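Local coordinates for 4'-phospho-dehydrooxetanocin synthase (Bacillus megaterium, PDB 5UL3), which catalyses the cobalamin-dependent radical SAM oxidative ring contraction of dAMP to an oxetane aldehyde in oxetanocin A biosynthesis, at residues A[49-53]-A[112-117]; A[82-87]-A[149-153]; A[136-142]-A[287-292]; A[142-147]-A[241-246]; A[308-314]-A[327-333]. One frame throughout, in Å; residues are numbered along the deposited sequence.

Contact 1 (A[49-53]-A[112-117])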
# COMPACT_ATOMS: atom_id res chain seq x y z
N ARG A 49 -22.01 13.87 32.74
CA ARG A 49 -21.60 13.19 31.52
C ARG A 49 -20.10 12.98 31.53
O ARG A 49 -19.37 13.58 32.33
CB ARG A 49 -22.05 13.96 30.26
CG ARG A 49 -21.38 15.30 30.04
CD ARG A 49 -21.94 15.97 28.80
NE ARG A 49 -20.97 16.85 28.14
CZ ARG A 49 -20.17 16.47 27.15
NH1 ARG A 49 -19.32 17.35 26.61
NH2 ARG A 49 -20.20 15.23 26.68
N ILE A 50 -19.64 12.07 30.67
CA ILE A 50 -18.21 11.79 30.53
C ILE A 50 -17.85 11.88 29.06
O ILE A 50 -18.69 11.75 28.17
CB ILE A 50 -17.79 10.42 31.10
CG1 ILE A 50 -18.45 9.29 30.34
CG2 ILE A 50 -18.10 10.33 32.59
CD1 ILE A 50 -17.62 8.04 30.33
N LEU A 51 -16.56 12.09 28.82
CA LEU A 51 -15.96 12.17 27.49
C LEU A 51 -14.61 11.48 27.57
O LEU A 51 -13.83 11.76 28.49
CB LEU A 51 -15.80 13.63 27.05
CG LEU A 51 -14.91 13.90 25.82
CD1 LEU A 51 -15.52 13.30 24.58
CD2 LEU A 51 -14.68 15.39 25.64
N VAL A 52 -14.31 10.59 26.63
CA VAL A 52 -12.97 10.04 26.47
C VAL A 52 -12.40 10.60 25.17
O VAL A 52 -13.08 10.60 24.14
CB VAL A 52 -12.96 8.50 26.45
CG1 VAL A 52 -11.56 7.98 26.12
CG2 VAL A 52 -13.40 7.96 27.81
N SER A 53 -11.17 11.08 25.23
CA SER A 53 -10.46 11.50 24.01
C SER A 53 -9.00 11.13 24.19
O SER A 53 -8.63 10.47 25.17
CB SER A 53 -10.67 13.00 23.75
OG SER A 53 -10.15 13.36 22.47
N TYR A 112 -16.16 23.88 29.25
CA TYR A 112 -17.23 23.01 28.78
C TYR A 112 -17.38 23.09 27.26
O TYR A 112 -17.54 22.06 26.60
CB TYR A 112 -18.56 23.35 29.46
CG TYR A 112 -19.60 22.25 29.33
CD1 TYR A 112 -20.24 22.00 28.12
CD2 TYR A 112 -19.95 21.47 30.42
CE1 TYR A 112 -21.18 20.99 28.00
CE2 TYR A 112 -20.90 20.46 30.32
CZ TYR A 112 -21.51 20.23 29.10
OH TYR A 112 -22.45 19.22 28.99
N GLU A 113 -17.31 24.30 26.71
CA GLU A 113 -17.44 24.46 25.26
C GLU A 113 -16.33 23.71 24.54
O GLU A 113 -16.58 23.10 23.49
CB GLU A 113 -17.41 25.95 24.91
CG GLU A 113 -18.49 26.77 25.63
CD GLU A 113 -18.23 28.28 25.62
OE1 GLU A 113 -17.63 28.79 24.65
OE2 GLU A 113 -18.64 28.96 26.60
N HIS A 114 -15.10 23.74 25.08
CA HIS A 114 -14.01 22.99 24.45
C HIS A 114 -14.29 21.50 24.47
O HIS A 114 -13.81 20.77 23.59
CB HIS A 114 -12.68 23.30 25.14
CG HIS A 114 -12.16 24.68 24.86
ND1 HIS A 114 -11.18 24.93 23.91
CD2 HIS A 114 -12.48 25.89 25.39
CE1 HIS A 114 -10.93 26.23 23.87
NE2 HIS A 114 -11.70 26.83 24.76
N LEU A 115 -15.08 21.01 25.44
CA LEU A 115 -15.35 19.59 25.56
C LEU A 115 -16.52 19.13 24.70
O LEU A 115 -16.79 17.92 24.65
CB LEU A 115 -15.61 19.21 27.01
CG LEU A 115 -14.39 19.35 27.91
CD1 LEU A 115 -14.78 19.05 29.36
CD2 LEU A 115 -13.31 18.40 27.41
N GLU A 116 -17.22 20.05 24.05
CA GLU A 116 -18.30 19.71 23.12
C GLU A 116 -17.68 19.44 21.75
O GLU A 116 -17.74 20.26 20.83
CB GLU A 116 -19.34 20.83 23.08
CG GLU A 116 -20.05 21.01 24.42
CD GLU A 116 -21.33 21.84 24.31
OE1 GLU A 116 -22.28 21.56 25.08
OE2 GLU A 116 -21.39 22.75 23.47
N LEU A 117 -17.04 18.28 21.65
CA LEU A 117 -16.32 17.93 20.43
C LEU A 117 -17.30 17.63 19.29
O LEU A 117 -18.32 16.96 19.50
CB LEU A 117 -15.42 16.71 20.68
CG LEU A 117 -14.33 16.85 21.74
CD1 LEU A 117 -13.45 15.60 21.73
CD2 LEU A 117 -13.49 18.08 21.47

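Contact 2 (A[82-87]-A[149-153]). With EDO (1,2-ethanediol), chain N.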
# COMPACT_ATOMS: atom_id res chain seq x y z
N ASN A 82 -1.66 18.05 27.80
CA ASN A 82 -2.97 17.87 27.17
C ASN A 82 -3.26 19.02 26.20
O ASN A 82 -3.26 20.20 26.61
CB ASN A 82 -4.02 17.79 28.29
CG ASN A 82 -5.43 17.61 27.79
OD1 ASN A 82 -5.89 18.30 26.89
ND2 ASN A 82 -6.15 16.69 28.41
N PRO A 83 -3.49 18.75 24.91
CA PRO A 83 -3.59 19.83 23.92
C PRO A 83 -4.91 20.57 24.01
O PRO A 83 -4.97 21.76 23.65
CB PRO A 83 -3.45 19.09 22.58
CG PRO A 83 -4.06 17.73 22.85
CD PRO A 83 -3.65 17.41 24.30
N LEU A 84 -5.97 19.89 24.47
CA LEU A 84 -7.26 20.56 24.62
C LEU A 84 -7.19 21.57 25.75
O LEU A 84 -7.65 22.71 25.60
CB LEU A 84 -8.37 19.54 24.88
CG LEU A 84 -9.78 20.11 24.93
CD1 LEU A 84 -10.78 19.05 24.45
CD2 LEU A 84 -10.19 20.55 26.37
N LEU A 85 -6.65 21.16 26.89
CA LEU A 85 -6.52 22.11 28.00
C LEU A 85 -5.62 23.28 27.60
O LEU A 85 -5.88 24.43 27.99
CB LEU A 85 -5.97 21.41 29.24
CG LEU A 85 -6.88 20.34 29.86
CD1 LEU A 85 -6.18 19.61 31.01
CD2 LEU A 85 -8.23 20.90 30.30
N MET A 86 -4.56 23.00 26.83
CA MET A 86 -3.65 24.05 26.41
C MET A 86 -4.33 25.06 25.49
O MET A 86 -4.06 26.26 25.58
CB MET A 86 -2.41 23.45 25.74
CG MET A 86 -1.31 24.45 25.51
SD MET A 86 0.13 23.64 24.79
CE MET A 86 0.56 22.51 26.12
N ARG A 87 -5.20 24.60 24.60
CA ARG A 87 -5.96 25.53 23.77
C ARG A 87 -6.91 26.38 24.62
O ARG A 87 -7.10 27.57 24.34
CB ARG A 87 -6.75 24.78 22.70
CG ARG A 87 -5.88 24.13 21.65
CD ARG A 87 -6.72 23.57 20.48
NE ARG A 87 -7.65 22.51 20.87
CZ ARG A 87 -7.36 21.21 20.84
NH1 ARG A 87 -6.16 20.78 20.47
NH2 ARG A 87 -8.29 20.33 21.19
N LYS A 149 -5.69 12.28 19.14
CA LYS A 149 -4.56 12.73 19.94
C LYS A 149 -4.60 14.23 20.16
O LYS A 149 -4.30 14.70 21.26
CB LYS A 149 -3.23 12.33 19.29
CG LYS A 149 -2.01 12.79 20.10
CD LYS A 149 -0.69 12.28 19.47
CE LYS A 149 0.52 12.62 20.38
NZ LYS A 149 1.61 11.59 20.27
N GLU A 150 -5.01 14.99 19.15
CA GLU A 150 -5.20 16.43 19.33
C GLU A 150 -6.49 16.78 20.08
O GLU A 150 -6.71 17.95 20.40
CB GLU A 150 -5.20 17.11 17.96
CG GLU A 150 -3.84 17.09 17.27
CD GLU A 150 -2.84 18.04 17.90
OE1 GLU A 150 -3.24 19.01 18.59
OE2 GLU A 150 -1.63 17.80 17.71
N GLN A 151 -7.30 15.77 20.38
CA GLN A 151 -8.60 15.91 21.04
C GLN A 151 -9.46 16.95 20.33
O GLN A 151 -10.06 17.83 20.95
CB GLN A 151 -8.42 16.22 22.53
CG GLN A 151 -7.46 15.24 23.21
CD GLN A 151 -7.55 15.22 24.73
OE1 GLN A 151 -8.51 15.73 25.31
NE2 GLN A 151 -6.55 14.64 25.38
N LEU A 152 -9.54 16.82 19.00
CA LEU A 152 -10.29 17.75 18.17
C LEU A 152 -11.70 17.27 17.85
O LEU A 152 -12.56 18.10 17.56
CB LEU A 152 -9.53 18.00 16.85
CG LEU A 152 -8.20 18.76 16.98
CD1 LEU A 152 -7.47 18.75 15.65
CD2 LEU A 152 -8.40 20.19 17.47
N ALA A 153 -11.96 15.96 17.91
CA ALA A 153 -13.25 15.43 17.49
C ALA A 153 -13.41 14.04 18.05
O ALA A 153 -12.43 13.35 18.35
CB ALA A 153 -13.39 15.38 15.96
C1 EDO N . 0.99 20.36 17.94
O1 EDO N . 0.96 18.93 17.92
C2 EDO N . 0.35 20.83 19.24
O2 EDO N . -0.83 20.05 19.51
O HOH W 1 -3.54 22.01 19.70

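Contact 3 (A[136-142]-A[287-292])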
# COMPACT_ATOMS: atom_id res chain seq x y z
N LEU A 136 -5.49 -3.49 7.69
CA LEU A 136 -5.73 -2.30 8.51
C LEU A 136 -5.66 -1.05 7.65
O LEU A 136 -4.65 -0.80 6.97
CB LEU A 136 -4.69 -2.25 9.63
CG LEU A 136 -4.75 -1.03 10.56
CD1 LEU A 136 -6.10 -0.92 11.25
CD2 LEU A 136 -3.63 -1.10 11.58
N ASN A 137 -6.73 -0.27 7.64
CA ASN A 137 -6.80 0.87 6.73
C ASN A 137 -6.14 2.09 7.37
O ASN A 137 -6.71 2.74 8.25
CB ASN A 137 -8.22 1.20 6.31
CG ASN A 137 -8.27 2.36 5.31
OD1 ASN A 137 -8.72 3.45 5.64
ND2 ASN A 137 -7.74 2.12 4.09
N LEU A 138 -4.96 2.45 6.86
CA LEU A 138 -4.24 3.60 7.39
C LEU A 138 -4.84 4.91 6.90
O LEU A 138 -4.73 5.94 7.60
CB LEU A 138 -2.77 3.50 6.98
CG LEU A 138 -2.08 2.22 7.46
CD1 LEU A 138 -0.63 2.21 7.01
CD2 LEU A 138 -2.14 2.10 9.00
N SER A 139 -5.42 4.91 5.70
CA SER A 139 -5.99 6.13 5.14
C SER A 139 -6.91 6.81 6.13
O SER A 139 -6.80 8.01 6.40
CB SER A 139 -6.74 5.79 3.85
OG SER A 139 -5.95 4.98 3.01
N THR A 140 -7.83 6.03 6.71
CA THR A 140 -8.73 6.56 7.73
C THR A 140 -8.19 6.39 9.13
O THR A 140 -8.48 7.22 10.00
CB THR A 140 -10.12 5.89 7.63
OG1 THR A 140 -10.00 4.47 7.82
CG2 THR A 140 -10.75 6.18 6.28
N GLY A 141 -7.39 5.34 9.39
CA GLY A 141 -6.91 5.08 10.74
C GLY A 141 -5.99 6.16 11.28
O GLY A 141 -6.03 6.48 12.47
N THR A 142 -5.13 6.72 10.42
CA THR A 142 -4.26 7.79 10.89
C THR A 142 -4.97 9.14 10.96
O THR A 142 -4.59 9.98 11.78
CB THR A 142 -3.01 7.93 9.99
OG1 THR A 142 -3.42 8.30 8.67
CG2 THR A 142 -2.27 6.61 9.92
N VAL A 287 1.50 12.37 14.10
CA VAL A 287 0.60 11.31 13.65
C VAL A 287 0.92 10.06 14.47
O VAL A 287 2.00 9.46 14.31
CB VAL A 287 0.72 11.05 12.14
CG1 VAL A 287 -0.22 9.94 11.73
CG2 VAL A 287 0.35 12.32 11.36
N PRO A 288 0.04 9.67 15.40
CA PRO A 288 0.35 8.52 16.26
C PRO A 288 -0.10 7.21 15.63
O PRO A 288 -0.55 7.18 14.49
CB PRO A 288 -0.48 8.83 17.53
CG PRO A 288 -1.74 9.47 16.95
CD PRO A 288 -1.28 10.25 15.69
N THR A 289 0.05 6.13 16.39
CA THR A 289 -0.48 4.80 16.04
C THR A 289 -1.83 4.91 15.33
O THR A 289 -2.72 5.59 15.83
CB THR A 289 -0.64 3.97 17.32
OG1 THR A 289 0.59 3.97 18.05
CG2 THR A 289 -1.08 2.52 16.98
N PRO A 290 -2.03 4.27 14.18
CA PRO A 290 -3.36 4.29 13.56
C PRO A 290 -4.41 3.76 14.53
O PRO A 290 -4.14 2.89 15.36
CB PRO A 290 -3.22 3.35 12.36
CG PRO A 290 -2.05 2.50 12.69
CD PRO A 290 -1.11 3.38 13.44
N SER A 291 -5.62 4.29 14.40
CA SER A 291 -6.71 3.84 15.25
C SER A 291 -7.01 2.37 14.95
O SER A 291 -6.95 1.94 13.80
CB SER A 291 -7.96 4.70 15.03
OG SER A 291 -7.70 6.04 15.47
N LEU A 292 -7.35 1.61 15.98
CA LEU A 292 -7.49 0.16 15.83
C LEU A 292 -8.94 -0.32 15.99
O LEU A 292 -9.17 -1.53 16.17
CB LEU A 292 -6.57 -0.57 16.82
CG LEU A 292 -5.08 -0.23 16.63
CD1 LEU A 292 -4.22 -0.84 17.73
CD2 LEU A 292 -4.59 -0.68 15.26

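Contact 4 (A[142-147]-A[241-246])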
# COMPACT_ATOMS: atom_id res chain seq x y z
N THR A 142 -5.13 6.72 10.42
CA THR A 142 -4.26 7.79 10.89
C THR A 142 -4.97 9.14 10.96
O THR A 142 -4.59 9.98 11.78
CB THR A 142 -3.01 7.93 9.99
OG1 THR A 142 -3.42 8.30 8.67
CG2 THR A 142 -2.27 6.61 9.92
N LEU A 143 -5.97 9.38 10.12
CA LEU A 143 -6.77 10.59 10.30
C LEU A 143 -7.49 10.55 11.65
O LEU A 143 -7.51 11.54 12.39
CB LEU A 143 -7.77 10.74 9.17
CG LEU A 143 -7.13 10.90 7.80
CD1 LEU A 143 -8.24 10.97 6.71
CD2 LEU A 143 -6.25 12.17 7.83
N SER A 144 -8.08 9.40 11.97
CA SER A 144 -8.72 9.22 13.27
C SER A 144 -7.75 9.45 14.41
O SER A 144 -8.04 10.21 15.36
CB SER A 144 -9.33 7.81 13.36
OG SER A 144 -9.80 7.53 14.67
N SER A 145 -6.59 8.78 14.38
CA SER A 145 -5.71 8.88 15.54
C SER A 145 -5.12 10.28 15.69
O SER A 145 -4.92 10.75 16.83
CB SER A 145 -4.61 7.83 15.47
OG SER A 145 -3.72 8.07 14.37
N TYR A 146 -4.85 10.96 14.58
CA TYR A 146 -4.42 12.36 14.64
C TYR A 146 -5.47 13.22 15.37
O TYR A 146 -5.14 13.98 16.29
CB TYR A 146 -4.15 12.88 13.22
CG TYR A 146 -3.99 14.39 13.20
CD1 TYR A 146 -2.78 14.98 13.55
CD2 TYR A 146 -5.07 15.21 12.92
CE1 TYR A 146 -2.65 16.36 13.58
CE2 TYR A 146 -4.96 16.59 12.96
CZ TYR A 146 -3.75 17.16 13.28
OH TYR A 146 -3.65 18.53 13.32
N LEU A 147 -6.74 13.11 14.95
CA LEU A 147 -7.80 13.91 15.56
C LEU A 147 -8.01 13.56 17.03
O LEU A 147 -8.27 14.44 17.86
CB LEU A 147 -9.10 13.73 14.79
CG LEU A 147 -9.10 14.31 13.37
CD1 LEU A 147 -10.43 13.95 12.65
CD2 LEU A 147 -8.88 15.82 13.36
N GLY A 241 -4.70 14.37 4.80
CA GLY A 241 -5.98 14.74 5.38
C GLY A 241 -5.97 15.34 6.78
O GLY A 241 -6.96 15.95 7.19
N GLU A 242 -4.86 15.19 7.51
CA GLU A 242 -4.84 15.54 8.93
C GLU A 242 -5.17 17.01 9.17
O GLU A 242 -6.08 17.35 9.92
CB GLU A 242 -3.48 15.20 9.54
CG GLU A 242 -3.20 13.71 9.73
CD GLU A 242 -2.63 12.99 8.49
OE1 GLU A 242 -2.68 13.53 7.36
OE2 GLU A 242 -2.15 11.85 8.66
N TYR A 243 -4.40 17.90 8.56
CA TYR A 243 -4.63 19.33 8.78
C TYR A 243 -5.90 19.81 8.10
O TYR A 243 -6.53 20.76 8.57
CB TYR A 243 -3.44 20.15 8.29
CG TYR A 243 -2.16 19.92 9.03
CD1 TYR A 243 -2.14 19.24 10.24
CD2 TYR A 243 -0.96 20.40 8.52
CE1 TYR A 243 -0.96 19.03 10.91
CE2 TYR A 243 0.23 20.19 9.19
CZ TYR A 243 0.23 19.51 10.38
OH TYR A 243 1.41 19.32 11.05
N THR A 244 -6.27 19.16 6.99
CA THR A 244 -7.55 19.44 6.36
C THR A 244 -8.70 19.22 7.34
O THR A 244 -9.57 20.09 7.51
CB THR A 244 -7.72 18.56 5.12
OG1 THR A 244 -6.82 18.99 4.09
CG2 THR A 244 -9.16 18.60 4.59
N LEU A 245 -8.70 18.08 8.02
CA LEU A 245 -9.79 17.79 8.96
C LEU A 245 -9.72 18.72 10.16
O LEU A 245 -10.75 19.23 10.62
CB LEU A 245 -9.77 16.32 9.38
CG LEU A 245 -10.18 15.33 8.28
CD1 LEU A 245 -9.93 13.90 8.74
CD2 LEU A 245 -11.65 15.50 7.95
N ARG A 246 -8.51 18.98 10.67
CA ARG A 246 -8.34 19.99 11.71
C ARG A 246 -9.02 21.30 11.33
O ARG A 246 -9.71 21.94 12.14
CB ARG A 246 -6.85 20.23 11.97
CG ARG A 246 -6.56 21.35 12.94
CD ARG A 246 -5.11 21.86 12.75
NE ARG A 246 -4.92 22.51 11.46
CZ ARG A 246 -3.74 22.83 10.95
NH1 ARG A 246 -2.62 22.55 11.61
NH2 ARG A 246 -3.67 23.42 9.77

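Contact 5 (A[308-314]-A[327-333]). With SF4 (iron/sulfur cluster), chain B; EDO (1,2-ethanediol), chain S.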
# COMPACT_ATOMS: atom_id res chain seq x y z
N GLU A 308 2.73 2.76 8.39
CA GLU A 308 3.51 3.62 7.51
C GLU A 308 4.55 4.32 8.37
O GLU A 308 4.18 5.10 9.27
CB GLU A 308 2.61 4.62 6.77
CG GLU A 308 3.33 5.32 5.57
CD GLU A 308 2.46 6.34 4.83
OE1 GLU A 308 1.61 6.99 5.48
OE2 GLU A 308 2.64 6.52 3.59
N THR A 309 5.84 4.04 8.15
CA THR A 309 6.86 4.62 9.04
C THR A 309 7.52 5.86 8.43
O THR A 309 8.41 6.44 9.05
CB THR A 309 7.95 3.60 9.42
OG1 THR A 309 8.72 3.22 8.26
CG2 THR A 309 7.32 2.33 10.07
N SER A 310 7.09 6.25 7.24
CA SER A 310 7.56 7.45 6.55
C SER A 310 6.58 7.76 5.44
O SER A 310 5.85 6.88 4.97
CB SER A 310 8.98 7.26 5.98
OG SER A 310 8.98 6.32 4.93
N ARG A 311 6.58 9.02 4.99
CA ARG A 311 5.73 9.46 3.90
C ARG A 311 6.59 10.11 2.84
O ARG A 311 7.56 10.79 3.16
CB ARG A 311 4.67 10.45 4.39
CG ARG A 311 3.66 9.78 5.33
CD ARG A 311 2.53 10.72 5.69
NE ARG A 311 1.44 10.00 6.38
CZ ARG A 311 0.40 10.62 6.94
NH1 ARG A 311 0.31 11.95 6.89
NH2 ARG A 311 -0.54 9.92 7.57
N GLY A 312 6.20 9.90 1.58
CA GLY A 312 6.86 10.50 0.44
C GLY A 312 8.03 9.69 -0.09
O GLY A 312 8.40 8.62 0.42
N CYS A 313 8.64 10.24 -1.14
CA CYS A 313 9.79 9.64 -1.80
C CYS A 313 10.78 10.77 -2.06
O CYS A 313 10.43 11.75 -2.71
CB CYS A 313 9.38 8.99 -3.12
SG CYS A 313 10.81 8.24 -4.01
N ASP A 314 12.00 10.63 -1.55
CA ASP A 314 12.98 11.69 -1.77
C ASP A 314 13.51 11.68 -3.19
O ASP A 314 14.03 12.71 -3.65
CB ASP A 314 14.13 11.57 -0.77
CG ASP A 314 14.69 10.17 -0.66
OD1 ASP A 314 15.11 9.60 -1.68
OD2 ASP A 314 14.72 9.65 0.48
N LEU A 327 3.71 13.48 -2.73
CA LEU A 327 4.66 14.58 -2.49
C LEU A 327 6.11 14.17 -2.75
O LEU A 327 6.43 12.99 -2.91
CB LEU A 327 4.50 15.16 -1.08
CG LEU A 327 3.08 15.61 -0.67
CD1 LEU A 327 3.14 16.40 0.61
CD2 LEU A 327 2.39 16.41 -1.78
N ARG A 328 7.00 15.17 -2.80
CA ARG A 328 8.34 14.98 -3.34
C ARG A 328 9.44 15.07 -2.29
O ARG A 328 10.61 15.20 -2.65
CB ARG A 328 8.60 16.01 -4.44
CG ARG A 328 7.51 16.05 -5.49
CD ARG A 328 7.10 17.48 -5.86
NE ARG A 328 6.04 17.42 -6.86
CZ ARG A 328 4.75 17.58 -6.58
NH1 ARG A 328 3.86 17.51 -7.56
NH2 ARG A 328 4.36 17.82 -5.34
N SER A 329 9.08 15.03 -1.01
CA SER A 329 10.04 15.02 0.07
C SER A 329 9.71 13.85 0.99
O SER A 329 8.58 13.36 1.00
CB SER A 329 10.01 16.32 0.88
OG SER A 329 8.71 16.52 1.41
N TRP A 330 10.70 13.41 1.76
CA TRP A 330 10.57 12.21 2.59
C TRP A 330 10.48 12.63 4.05
O TRP A 330 11.35 13.35 4.55
CB TRP A 330 11.75 11.28 2.34
CG TRP A 330 11.69 9.95 3.03
CD1 TRP A 330 10.89 8.89 2.70
CD2 TRP A 330 12.50 9.51 4.13
NE1 TRP A 330 11.15 7.83 3.53
CE2 TRP A 330 12.12 8.19 4.43
CE3 TRP A 330 13.51 10.12 4.89
CZ2 TRP A 330 12.72 7.46 5.45
CZ3 TRP A 330 14.10 9.40 5.90
CH2 TRP A 330 13.69 8.08 6.19
N ARG A 331 9.41 12.20 4.73
CA ARG A 331 9.11 12.60 6.11
C ARG A 331 9.07 11.35 6.99
O ARG A 331 8.06 10.63 7.00
CB ARG A 331 7.77 13.33 6.17
CG ARG A 331 7.69 14.59 5.29
CD ARG A 331 7.10 14.29 3.90
NE ARG A 331 5.65 14.06 3.95
CZ ARG A 331 4.94 13.61 2.92
NH1 ARG A 331 3.63 13.44 3.04
NH2 ARG A 331 5.55 13.34 1.76
N PRO A 332 10.13 11.04 7.72
CA PRO A 332 10.15 9.81 8.53
C PRO A 332 9.55 10.00 9.92
O PRO A 332 9.63 11.07 10.53
CB PRO A 332 11.65 9.51 8.65
CG PRO A 332 12.27 10.91 8.65
CD PRO A 332 11.46 11.66 7.62
N LEU A 333 8.94 8.92 10.40
CA LEU A 333 8.70 8.78 11.83
C LEU A 333 10.02 8.69 12.58
O LEU A 333 10.98 8.10 12.10
CB LEU A 333 7.88 7.51 12.12
CG LEU A 333 6.37 7.45 12.11
CD1 LEU A 333 5.90 6.08 12.63
CD2 LEU A 333 5.79 8.58 12.94
FE1 SF4 B . 10.18 5.97 -8.23
FE2 SF4 B . 9.37 4.33 -6.22
FE3 SF4 B . 7.70 6.33 -7.23
FE4 SF4 B . 9.86 7.01 -5.71
S1 SF4 B . 8.02 5.80 -5.01
S2 SF4 B . 9.22 8.00 -7.68
S3 SF4 B . 11.38 5.43 -6.41
S4 SF4 B . 8.49 4.45 -8.33
C1 EDO S . 5.82 18.15 -2.43
O1 EDO S . 5.48 18.99 -3.54
C2 EDO S . 7.20 18.43 -1.93
O2 EDO S . 7.31 17.97 -0.58
O HOH W 2 12.30 14.97 -4.75

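Contact 1 (A[49-53]-A[112-117])
A helix lying against the outermost strand of a four-stranded antiparallel sheet is the setting here: Arg49, Leu51 and Ser53 of strand 49-53 face Tyr112, Leu115 and Leu117, which belong to helix 109-115 and the residues that follow it. The contact has a polar flank and an apolar middle. Arg49 sends an extended chain, from CG to NE, toward the helix, and the rim of its guanidinium meets two oxygens. NH1 gives a hydrogen bond to Leu115 O at 3.3 Å, with that oxygen close to the guanidinium plane but the nitrogen well above the carbonyl plane of Leu115. NE bonds to Tyr112 OH at 2.9 Å, although the N-H...O angle of 131° is bent and the tyrosine is modelled in two conformers, which makes this second bond less certain. Ring and guanidinium planes stand 59° apart, so the two groups are not stacked. Alongside, CD2 of Leu51 reaches CD2 of Leu115 at 3.8 Å and CD1 of Leu117 at 4.1 Å. With CG of Leu51 turned away from its own backbone N (chi1 167°), this branch also comes within 3.4 Å of Leu115 O. Glu116 forms the centre of an inverse gamma turn between the two leucines. Leu84 of helix 83-88 covers Leu115 and Leu117 as well. The result is a helix packed on an antiparallel sheet, an alpha/beta layer consistent with the N-terminal domain of unknown function.

Contact 2 (A[82-87]-A[149-153])
Hydrogen bonds to one carbonyl dominate the polar side: Arg87 grips Glu150 O end-on with NH1 at 2.9 Å and NH2 at 3.0 Å, both nitrogens in the carbonyl plane. The arginine gets there by a bend at chi3 (-62°). Charge adds a long salt bridge from Arg87 NH1 to Glu150 OE1 at 3.9 Å, and a water links the same two atoms. The Glu150 carboxylate further binds a 1,2-ethanediol, probably from the crystallisation liquor, through both oxygens.

Packing borders both faces of the guanidinium: Leu152 CD2 sits over the centre of one, 3.7 Å from Arg87 CZ, Pro83 O and Leu84 CA toward the rim of the other. In van der Waals contact, Pro83 CG rests on Lys149 O, 3.4 Å away. The extended Gln151 chain passes across Leu84 at about a right angle, its OE1 3.8 Å from Leu84 CB; Tyr62 OH bonds this OE1 and also ND2 of Asn82.

Two helix ends meet here. The start of helix 83-88, N-capped by Asn82 with OD1 accepting from Leu85 N at 3.0 Å, abuts the end of helix 138-149 of the cobalamin-binding domain, closed at Gln151 by a Schellman motif.

Contact 3 (A[136-142]-A[287-292])
Gly141 O and Ser291 N are joined by an almost straight hydrogen bond (2.9 Å, 176°), the donor standing above the carbonyl plane, so the loop 287-292 docks on the backbone of helix 138-149. Around this bond the Pro290 ring is the apolar centre. Leu138 runs beside it, pointing the same way, with CD2 3.7 Å from Pro290 CG; Leu136 crosses it at about a right angle, and its CD2 also reaches Leu292 CD2 at 3.8 Å. On the other flank Thr142 CB lies 3.9 Å from Val287 CG1.

Further bonds surround these groups. Thr142 OG1 turns back to Leu138 O at 2.9 Å, arriving from the opposite face of that carbonyl to the helical Thr142 N. Ser291 OG bonds to Ser144 OG. As N-cap, Asn137 OD1 takes both Thr140 OG1, on a lone pair at 2.7 Å, and Thr140 N. Nearby Ser139 OG binds cobalamin. The loop after helix 283-286 thus packs on the Asn137-capped start of a helix of the cobalamin-binding Rossmann domain.

Contact 4 (A[142-147]-A[241-246])
Glu242, which lies along the Tyr146 ring with its aliphatic part, has its carboxylate gripped from beyond the two segments: Arg311 forms a salt bridge to OE2, and cobalamin is hydrogen-bonded to OE1. Tyr146 serves as the platform for the chain leading there. CB of Glu242 stands over the ring as a CH-pi contact, 3.8 Å from its centroid and 13° off the normal, and CG follows at 3.6 Å from Tyr146 CG. A bend at chi2 (86°) sets the carboxylate plane nearly perpendicular to the ring.

Both helices belong to the Rossmann fold that houses cobalamin, helix 138-149 coming after strand 119-124 and helix 242-252 after strand 235-237. Their short segments cross at -53° with axes 9.8 Å apart, and between them no direct hydrogen bond forms. Leucines make up the apolar part of the interface. CD1 of Leu245 meets Leu143 CB and Leu147 CD1, each at 3.9 Å, while Leu143 CD2 packs against the Gly241-Glu242 backbone, 3.3 Å from Glu242 N. Gly241, whose N bonds weakly to cobalamin, has no side chain to stand in the way of that methyl.

At the far end of the Tyr146 ring, OH lies at the edge of the Tyr243 ring, 3.5 Å from CD1, with Arg246 CD at 3.7 Å. Tyr243 OH goes elsewhere, to Glu286.

Contact 5 (A[308-314]-A[327-333])
Segments 308-314 and 327-333 run antiparallel and pair as strands only at 310-311 and 331-332. Ser310 and Pro332 form a non-hydrogen-bonded pair, their CA atoms 4.0 Å apart; Arg311 and Arg331 form the hydrogen-bonded pair, with Arg331 N to Arg311 O at 2.8 Å and Arg311 N to Arg331 O at 3.0 Å. Leu333 N to Thr309 O extends the ladder.

Arg311 CB lies over one face of the Arg331 guanidinium, toward its rim, 3.4 Å from Arg331 NH1. NH1 of each arginine forms a salt bridge with Glu240, and Arg311 NH2 another with Glu242. Arg311 NE forms a salt bridge with Glu308 OE1 (3.1 Å), from above the carboxylate plane; Glu308 OE2 is hydrogen-bonded to cobalamin, so the arginine may help hold it. Trp330 turns its indole edge to Gly312 O, and NE1 bonds to Glu364 O. Cys313 SG coordinates a cluster iron at 2.3 Å.

Strand 331-332 thus edges the partial barrel sheet beside strand 305-311, with helix 335-351 covering Thr309 and Leu333 and helix 138-149 touching Glu308 and Arg311.

The five contacts trace a path from the N-terminal region to the cofactors. Contacts 1 and 2, with centres 10 Å apart, share packing: Ser53 and Leu117 touch Gln151, and Leu115 touches Leu84. Contact 2 runs on into contact 4 through a probable hydrogen bond from Leu152 N to Leu147 O at 2.9 Å. Contacts 3 and 4 use successive parts of helix 138-149, share Thr142 and touch, with centres 10 Å apart. Contact 5 joins them across the domain boundary, Arg311 NH2 to Glu242 OE2 at 2.7 Å. Contacts 3, 4 and 5 all border cobalamin, and contact 5 reaches the iron-sulfur cluster; the centres of contacts 1 and 5 are about 34 Å apart.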